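Local coordinates for protein nidogen-1 (Mus musculus, PDB 1GL4) that associates tightly with laminin in basement membranes and binds collagen IV and perlecan, its G2 beta-barrel carrying residues involved in perlecan binding, at residues T74-Y79 and T89-I94; Y100-L105 and R265-A270. One frame throughout, in Å; residues are numbered along the deposited sequence.

Interaction 1: residues T74-Y79 and T89-I94; sequences TDLHSY and TAISTI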
ATOM      1  N   THR A  74       6.479  -6.020  15.700  1.00 18.96           N
ATOM      2  CA  THR A  74       7.090  -5.227  14.634  1.00 17.14           C
ATOM      3  C   THR A  74       6.007  -4.264  14.136  1.00 15.58           C
ATOM      4  O   THR A  74       4.838  -4.648  14.043  1.00 13.61           O
ATOM      5  CB  THR A  74       7.558  -6.121  13.467  1.00 17.80           C
ATOM      6  OG1 THR A  74       8.667  -6.920  13.897  1.00 16.64           O
ATOM      7  CG2 THR A  74       7.987  -5.270  12.269  1.00 19.45           C
ATOM      8  N   ASP A  75       6.392  -3.024  13.830  1.00 14.87           N
ATOM      9  CA  ASP A  75       5.444  -2.007  13.359  1.00 13.16           C
ATOM     10  C   ASP A  75       5.247  -1.942  11.844  1.00 13.66           C
ATOM     11  O   ASP A  75       6.185  -2.160  11.077  1.00 12.27           O
ATOM     12  CB  ASP A  75       5.882  -0.608  13.806  1.00 15.13           C
ATOM     13  CG  ASP A  75       5.881  -0.439  15.308  1.00 17.27           C
ATOM     14  OD1 ASP A  75       4.824  -0.651  15.933  1.00 18.39           O
ATOM     15  OD2 ASP A  75       6.941  -0.082  15.862  1.00 22.87           O
ATOM     16  N   LEU A  76       4.022  -1.627  11.428  1.00 11.66           N
ATOM     17  CA  LEU A  76       3.700  -1.447  10.013  1.00 12.57           C
ATOM     18  C   LEU A  76       3.032  -0.078   9.909  1.00 12.75           C
ATOM     19  O   LEU A  76       2.082   0.210  10.642  1.00 12.76           O
ATOM     20  CB  LEU A  76       2.743  -2.536   9.499  1.00 12.51           C
ATOM     21  CG  LEU A  76       2.406  -2.466   7.999  1.00 12.85           C
ATOM     22  CD1 LEU A  76       1.953  -3.826   7.508  1.00 12.65           C
ATOM     23  CD2 LEU A  76       1.326  -1.414   7.737  1.00 12.40           C
ATOM     24  N   HIS A  77       3.551   0.773   9.027  1.00 11.49           N
ATOM     25  CA  HIS A  77       3.000   2.107   8.810  1.00 12.19           C
ATOM     26  C   HIS A  77       2.837   2.310   7.301  1.00 12.22           C
ATOM     27  O   HIS A  77       3.781   2.110   6.533  1.00 11.23           O
ATOM     28  CB  HIS A  77       3.945   3.172   9.376  1.00 13.09           C
ATOM     29  CG  HIS A  77       3.433   4.571   9.233  1.00 16.76           C
ATOM     30  ND1 HIS A  77       2.442   5.088  10.040  1.00 16.05           N
ATOM     31  CD2 HIS A  77       3.751   5.552   8.353  1.00 17.06           C
ATOM     32  CE1 HIS A  77       2.171   6.326   9.664  1.00 19.14           C
ATOM     33  NE2 HIS A  77       2.951   6.630   8.641  1.00 18.45           N
ATOM     34  N   SER A  78       1.644   2.705   6.872  1.00 11.04           N
ATOM     35  CA  SER A  78       1.394   2.900   5.451  1.00 11.87           C
ATOM     36  C   SER A  78       0.743   4.266   5.200  1.00 11.24           C
ATOM     37  O   SER A  78      -0.057   4.734   6.010  1.00 12.43           O
ATOM     38  CB  SER A  78       0.507   1.761   4.940  1.00 12.75           C
ATOM     39  OG  SER A  78       0.444   1.737   3.530  1.00 18.77           O
ATOM     40  N   TYR A  79       1.092   4.894   4.079  1.00 10.62           N
ATOM     41  CA  TYR A  79       0.581   6.219   3.710  1.00 10.97           C
ATOM     42  C   TYR A  79       0.012   6.215   2.277  1.00 12.75           C
ATOM     43  O   TYR A  79       0.598   5.614   1.361  1.00 11.85           O
ATOM     44  CB  TYR A  79       1.732   7.244   3.806  1.00 11.08           C
ATOM     45  CG  TYR A  79       1.345   8.714   3.703  1.00 12.22           C
ATOM     46  CD1 TYR A  79       1.088   9.468   4.849  1.00 14.09           C
ATOM     47  CD2 TYR A  79       1.251   9.351   2.463  1.00 11.83           C
ATOM     48  CE1 TYR A  79       0.749  10.823   4.766  1.00 15.05           C
ATOM     49  CE2 TYR A  79       0.910  10.712   2.366  1.00 12.75           C
ATOM     50  CZ  TYR A  79       0.662  11.436   3.524  1.00 15.58           C
ATOM     51  OH  TYR A  79       0.335  12.772   3.455  1.00 12.45           O
ATOM     52  N   THR A  89       4.422   1.600   1.966  1.00 10.95           N
ATOM     53  CA  THR A  89       4.415   0.857   3.223  1.00 11.32           C
ATOM     54  C   THR A  89       5.808   0.644   3.818  1.00 12.45           C
ATOM     55  O   THR A  89       6.766   0.345   3.098  1.00 10.62           O
ATOM     56  CB  THR A  89       3.736  -0.532   3.037  1.00 12.86           C
ATOM     57  OG1 THR A  89       2.389  -0.352   2.582  1.00 11.72           O
ATOM     58  CG2 THR A  89       3.719  -1.305   4.353  1.00 13.65           C
ATOM     59  N   ALA A  90       5.910   0.811   5.135  1.00 11.72           N
ATOM     60  CA  ALA A  90       7.168   0.620   5.857  1.00 11.87           C
ATOM     61  C   ALA A  90       6.944  -0.368   6.996  1.00 11.96           C
ATOM     62  O   ALA A  90       5.968  -0.262   7.743  1.00 10.12           O
ATOM     63  CB  ALA A  90       7.669   1.942   6.417  1.00 13.15           C
ATOM     64  N   ILE A  91       7.852  -1.328   7.127  1.00 10.08           N
ATOM     65  CA  ILE A  91       7.754  -2.329   8.174  1.00 12.24           C
ATOM     66  C   ILE A  91       9.114  -2.364   8.865  1.00 13.37           C
ATOM     67  O   ILE A  91      10.105  -2.780   8.271  1.00 10.45           O
ATOM     68  CB  ILE A  91       7.407  -3.706   7.568  1.00 12.78           C
ATOM     69  CG1 ILE A  91       6.093  -3.591   6.778  1.00 12.09           C
ATOM     70  CG2 ILE A  91       7.301  -4.751   8.671  1.00 10.81           C
ATOM     71  CD1 ILE A  91       5.717  -4.821   5.958  1.00 12.55           C
ATOM     72  N   SER A  92       9.178  -1.917  10.114  1.00 16.90           N
ATOM     73  CA  SER A  92      10.478  -1.898  10.765  1.00 20.87           C
ATOM     74  C   SER A  92      10.658  -2.615  12.069  1.00 25.38           C
ATOM     75  O   SER A  92       9.802  -2.604  12.949  1.00 26.81           O
ATOM     76  CB  SER A  92      10.999  -0.483  10.937  1.00 19.27           C
ATOM     77  OG  SER A  92      12.313  -0.556  11.472  1.00 18.04           O
ATOM     78  N   THR A  93      11.870  -3.148  12.159  1.00 29.28           N
ATOM     79  CA  THR A  93      12.400  -3.968  13.216  1.00 29.18           C
ATOM     80  C   THR A  93      12.176  -5.311  12.551  1.00 25.08           C
ATOM     81  O   THR A  93      11.429  -6.158  13.029  1.00 23.63           O
ATOM     82  CB  THR A  93      11.637  -3.865  14.555  1.00 35.01           C
ATOM     83  OG1 THR A  93      10.262  -4.227  14.371  1.00 39.61           O
ATOM     84  CG2 THR A  93      11.751  -2.446  15.115  1.00 38.67           C
ATOM     85  N   ILE A  94      12.783  -5.440  11.375  1.00 20.76           N
ATOM     86  CA  ILE A  94      12.742  -6.666  10.591  1.00 17.94           C
ATOM     87  C   ILE A  94      14.198  -7.117  10.552  1.00 16.74           C
ATOM     88  O   ILE A  94      15.055  -6.399  10.041  1.00 14.32           O
ATOM     89  CB  ILE A  94      12.240  -6.417   9.146  1.00 17.52           C
ATOM     90  CG1 ILE A  94      10.717  -6.227   9.134  1.00 17.35           C
ATOM     91  CG2 ILE A  94      12.621  -7.595   8.258  1.00 17.53           C
ATOM     92  CD1 ILE A  94       9.926  -7.480   9.503  1.00 16.65           C
TER

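Interaction 2: residues Y100-L105 and R265-A270; sequences YSLLPL and RILRYA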
ATOM      1  N   TYR A 100      15.960  -9.674   3.470  1.00 12.94           N
ATOM      2  CA  TYR A 100      16.148  -9.820   2.037  1.00 12.53           C
ATOM      3  C   TYR A 100      15.229 -10.877   1.430  1.00 12.54           C
ATOM      4  O   TYR A 100      14.750 -10.715   0.311  1.00 10.13           O
ATOM      5  CB  TYR A 100      17.615 -10.138   1.723  1.00 13.47           C
ATOM      6  CG  TYR A 100      18.577  -9.063   2.187  1.00 15.01           C
ATOM      7  CD1 TYR A 100      19.223  -9.160   3.420  1.00 16.02           C
ATOM      8  CD2 TYR A 100      18.818  -7.932   1.403  1.00 14.25           C
ATOM      9  CE1 TYR A 100      20.087  -8.160   3.860  1.00 17.02           C
ATOM     10  CE2 TYR A 100      19.677  -6.926   1.834  1.00 17.10           C
ATOM     11  CZ  TYR A 100      20.310  -7.049   3.063  1.00 18.72           C
ATOM     12  OH  TYR A 100      21.168  -6.064   3.488  1.00 18.03           O
ATOM     13  N   SER A 101      14.956 -11.947   2.173  1.00 11.42           N
ATOM     14  CA  SER A 101      14.090 -13.005   1.660  1.00 11.35           C
ATOM     15  C   SER A 101      12.608 -12.635   1.578  1.00 12.03           C
ATOM     16  O   SER A 101      11.830 -13.356   0.961  1.00 10.83           O
ATOM     17  CB  SER A 101      14.264 -14.282   2.490  1.00 12.77           C
ATOM     18  OG  SER A 101      15.560 -14.826   2.285  1.00 14.85           O
ATOM     19  N   LEU A 102      12.216 -11.524   2.198  1.00 12.15           N
ATOM     20  CA  LEU A 102      10.821 -11.079   2.150  1.00 12.77           C
ATOM     21  C   LEU A 102      10.606 -10.057   1.025  1.00 12.87           C
ATOM     22  O   LEU A 102       9.473  -9.648   0.748  1.00 12.33           O
ATOM     23  CB  LEU A 102      10.413 -10.446   3.485  1.00 13.22           C
ATOM     24  CG  LEU A 102      10.462 -11.325   4.740  1.00 13.41           C
ATOM     25  CD1 LEU A 102      10.133 -10.483   5.960  1.00 11.07           C
ATOM     26  CD2 LEU A 102       9.485 -12.480   4.605  1.00 13.48           C
ATOM     27  N   LEU A 103      11.693  -9.659   0.368  1.00 11.56           N
ATOM     28  CA  LEU A 103      11.618  -8.666  -0.707  1.00 12.38           C
ATOM     29  C   LEU A 103      10.597  -8.924  -1.813  1.00 12.01           C
ATOM     30  O   LEU A 103       9.964  -7.990  -2.304  1.00 11.78           O
ATOM     31  CB  LEU A 103      13.004  -8.456  -1.333  1.00 11.11           C
ATOM     32  CG  LEU A 103      13.965  -7.577  -0.518  1.00 13.46           C
ATOM     33  CD1 LEU A 103      15.340  -7.556  -1.169  1.00  9.61           C
ATOM     34  CD2 LEU A 103      13.398  -6.161  -0.419  1.00 13.53           C
ATOM     35  N   PRO A 104      10.422 -10.187  -2.232  1.00 12.58           N
ATOM     36  CA  PRO A 104       9.447 -10.449  -3.298  1.00 12.49           C
ATOM     37  C   PRO A 104       7.986 -10.318  -2.859  1.00 13.11           C
ATOM     38  O   PRO A 104       7.091 -10.236  -3.697  1.00 12.30           O
ATOM     39  CB  PRO A 104       9.763 -11.889  -3.719  1.00 13.05           C
ATOM     40  CG  PRO A 104      11.190 -12.094  -3.280  1.00 14.57           C
ATOM     41  CD  PRO A 104      11.225 -11.387  -1.951  1.00 12.57           C
ATOM     42  N   LEU A 105       7.754 -10.286  -1.551  1.00 12.30           N
ATOM     43  CA  LEU A 105       6.394 -10.237  -1.010  1.00 13.68           C
ATOM     44  C   LEU A 105       5.701  -8.877  -0.935  1.00 11.91           C
ATOM     45  O   LEU A 105       5.078  -8.544   0.076  1.00 13.40           O
ATOM     46  CB  LEU A 105       6.384 -10.887   0.376  1.00 15.83           C
ATOM     47  CG  LEU A 105       7.079 -12.254   0.439  1.00 17.68           C
ATOM     48  CD1 LEU A 105       7.088 -12.765   1.873  1.00 19.36           C
ATOM     49  CD2 LEU A 105       6.367 -13.232  -0.475  1.00 19.67           C
ATOM     50  N   ARG A 265      17.104  -1.502   9.494  1.00 20.15           N
ATOM     51  CA  ARG A 265      16.315  -2.731   9.573  1.00 19.77           C
ATOM     52  C   ARG A 265      14.868  -2.455   9.201  1.00 18.06           C
ATOM     53  O   ARG A 265      13.940  -2.769   9.952  1.00 16.18           O
ATOM     54  CB  ARG A 265      16.382  -3.319  10.981  1.00 21.92           C
ATOM     55  CG  ARG A 265      17.756  -3.808  11.375  1.00 27.99           C
ATOM     56  CD  ARG A 265      17.717  -4.472  12.732  1.00 31.95           C
ATOM     57  NE  ARG A 265      18.969  -5.151  13.041  1.00 37.24           N
ATOM     58  CZ  ARG A 265      19.121  -6.006  14.049  1.00 40.93           C
ATOM     59  NH1 ARG A 265      18.095  -6.287  14.844  1.00 42.61           N
ATOM     60  NH2 ARG A 265      20.297  -6.584  14.259  1.00 42.94           N
ATOM     61  N   ILE A 266      14.676  -1.874   8.025  1.00 16.47           N
ATOM     62  CA  ILE A 266      13.340  -1.539   7.574  1.00 16.08           C
ATOM     63  C   ILE A 266      13.047  -2.097   6.193  1.00 15.08           C
ATOM     64  O   ILE A 266      13.884  -2.039   5.293  1.00 14.97           O
ATOM     65  CB  ILE A 266      13.145  -0.004   7.574  1.00 18.41           C
ATOM     66  CG1 ILE A 266      11.761   0.354   7.038  1.00 18.91           C
ATOM     67  CG2 ILE A 266      14.243   0.655   6.753  1.00 21.90           C
ATOM     68  CD1 ILE A 266      11.411   1.821   7.214  1.00 23.87           C
ATOM     69  N   LEU A 267      11.851  -2.657   6.047  1.00 14.58           N
ATOM     70  CA  LEU A 267      11.396  -3.234   4.791  1.00 13.91           C
ATOM     71  C   LEU A 267      10.403  -2.239   4.181  1.00 13.31           C
ATOM     72  O   LEU A 267       9.478  -1.793   4.861  1.00 12.22           O
ATOM     73  CB  LEU A 267      10.712  -4.574   5.086  1.00 14.32           C
ATOM     74  CG  LEU A 267      10.163  -5.477   3.987  1.00 12.19           C
ATOM     75  CD1 LEU A 267      11.279  -5.976   3.073  1.00 10.02           C
ATOM     76  CD2 LEU A 267       9.458  -6.657   4.657  1.00 13.06           C
ATOM     77  N   ARG A 268      10.600  -1.892   2.910  1.00 13.00           N
ATOM     78  CA  ARG A 268       9.729  -0.933   2.226  1.00 13.23           C
ATOM     79  C   ARG A 268       9.100  -1.471   0.934  1.00 14.57           C
ATOM     80  O   ARG A 268       9.768  -2.124   0.124  1.00 12.35           O
ATOM     81  CB  ARG A 268      10.516   0.351   1.913  1.00 14.77           C
ATOM     82  CG  ARG A 268      11.072   1.080   3.144  1.00 13.27           C
ATOM     83  CD  ARG A 268      11.912   2.295   2.744  1.00 19.16           C
ATOM     84  NE  ARG A 268      12.382   3.068   3.896  1.00 19.79           N
ATOM     85  CZ  ARG A 268      11.590   3.791   4.688  1.00 22.81           C
ATOM     86  NH1 ARG A 268      10.285   3.845   4.458  1.00 20.80           N
ATOM     87  NH2 ARG A 268      12.101   4.462   5.714  1.00 23.86           N
ATOM     88  N   TYR A 269       7.808  -1.193   0.757  1.00 12.44           N
ATOM     89  CA  TYR A 269       7.059  -1.617  -0.429  1.00 14.15           C
ATOM     90  C   TYR A 269       6.275  -0.419  -0.974  1.00 14.65           C
ATOM     91  O   TYR A 269       5.644   0.308  -0.205  1.00 15.57           O
ATOM     92  CB  TYR A 269       6.039  -2.711  -0.074  1.00 11.59           C
ATOM     93  CG  TYR A 269       6.595  -4.002   0.484  1.00 13.07           C
ATOM     94  CD1 TYR A 269       6.035  -4.574   1.628  1.00 13.84           C
ATOM     95  CD2 TYR A 269       7.612  -4.703  -0.171  1.00 12.21           C
ATOM     96  CE1 TYR A 269       6.461  -5.812   2.106  1.00 13.41           C
ATOM     97  CE2 TYR A 269       8.046  -5.951   0.301  1.00 11.08           C
ATOM     98  CZ  TYR A 269       7.462  -6.496   1.435  1.00 12.78           C
ATOM     99  OH  TYR A 269       7.846  -7.734   1.899  1.00 13.53           O
ATOM    100  N   ALA A 270       6.306  -0.210  -2.288  1.00 12.11           N
ATOM    101  CA  ALA A 270       5.554   0.890  -2.888  1.00 13.05           C
ATOM    102  C   ALA A 270       4.984   0.463  -4.237  1.00 12.41           C
ATOM    103  O   ALA A 270       5.659  -0.207  -5.016  1.00 12.20           O
ATOM    104  CB  ALA A 270       6.449   2.117  -3.062  1.00 12.59           C
TER

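Interaction 1: residues T74-Y79 and T89-I94
H77 faces A90 across the two strands, and both nitrogens of its flat imidazole are spent on partners outside them: ND1 bonds to OD1 of N53, and NE2 to a polar side chain on the chain of another protein in the assembly. The backbone does the work across the strands instead. H77 N bonds to A90 O at 2.9 Å and A90 N returns a bond to H77 O at the same length, a hydrogen-bonded antiparallel pair with both N-H groups pointing almost straight at their acceptors. At the next such pair the fit is poorer: S92 N reaches D75 O at 3.2 Å, with the N-H bent to 143°.

L76 and S78 lie on the other face of the sheet with I91 and T89. The branch carbon L76 CG packs against I91 CG1 at 4.0 Å, and T89 CG2 touches the same carbon, each pair meeting obliquely. Beyond them S78 OG and T89 OG1 share a hydrogen bond of 3.0 Å, and S78 OG has Y88 O as well. At the far end T74 holds OG1 beside the backbone N (chi1 -69°), which leaves CG2 anti to that N, where it meets I91 CG2 at 3.7 Å; OG1 bonds T93 O at 3.0 Å, tilted 27° from the carbonyl plane.

The two faces therefore differ in chemistry. L76, S78, T89 and I91 form a mostly apolar surface, its two hydroxyls paired, turned toward helix 107-115; D75, H77, A90 and S92 make the outer surface, consistent with the involvement of H77 in perlecan binding.

Interaction 2: residues Y100-L105 and R265-A270
Y269 reaches across to the turn 102-105 and ends on the carbonyl of L102. Its CB points toward the turn, and CG stands anti to the carbonyl carbon, beside the backbone N (chi1 -61°). Farther out the ring starts to make contacts: CE1 lies 3.7 Å from L105 O, and CE2 lies 3.8 Å from L103 O, which sits at the ring edge near its plane. CZ is 3.4 Å from L105 O, which approaches the ring obliquely. At the tip, OH donates a 2.8 Å hydrogen bond to L102 O and also brushes L105 CB.

That bond comes from above the carbonyl plane, 47° out of it. The opposite face of the same carbonyl receives L105 N at 2.9 Å, the bond that closes the type I turn from L102 to L105. Two donors thus grip one buried oxygen, and the phenol locks onto a turn that is already held by its own backbone. A phenylalanine in place of Y269 would probably leave L102 O with the turn's N-H but without its second donor, and the ring less firmly fixed to the loop.

L267, two residues earlier on the strand, supplies the apolar half. Its CD2 meets L102 CB at 4.1 Å, the two side chains crossing at about a right angle, and its CD1 touches L103 CD2 at the same distance. Around this pair, L102 also packs on I60 and L103 on Y260, both from other strands of the barrel.

L267 and Y269 point inward while R268 points out to the chain of another protein, the alternation expected of a barrel-wall strand; the turn they hold leads into helix 107-115, consistent with the GFP-like barrel of nidogen G2, which encloses a central helix.

Overall arrangement
Both contacts are largely buried and use the same wall of the G2 barrel, since strands 86-92 and 266-276 are neighbours in it. Probable backbone hydrogen bonds from T89 N to Y269 O and from I91 N to L267 O join them. Interaction 1 is strand on strand, built from a ladder of backbone bonds. Interaction 2 instead ties a wall strand to an interior loop through side chains, with leucine packing and one phenol bond. The outer faces of strands 69-81, 86-92 and 266-276 all meet the chain of another protein. There A90 lies beside R268, which with H77 and Y79 of interaction 1 is involved in perlecan binding, so both contacts contribute to that surface.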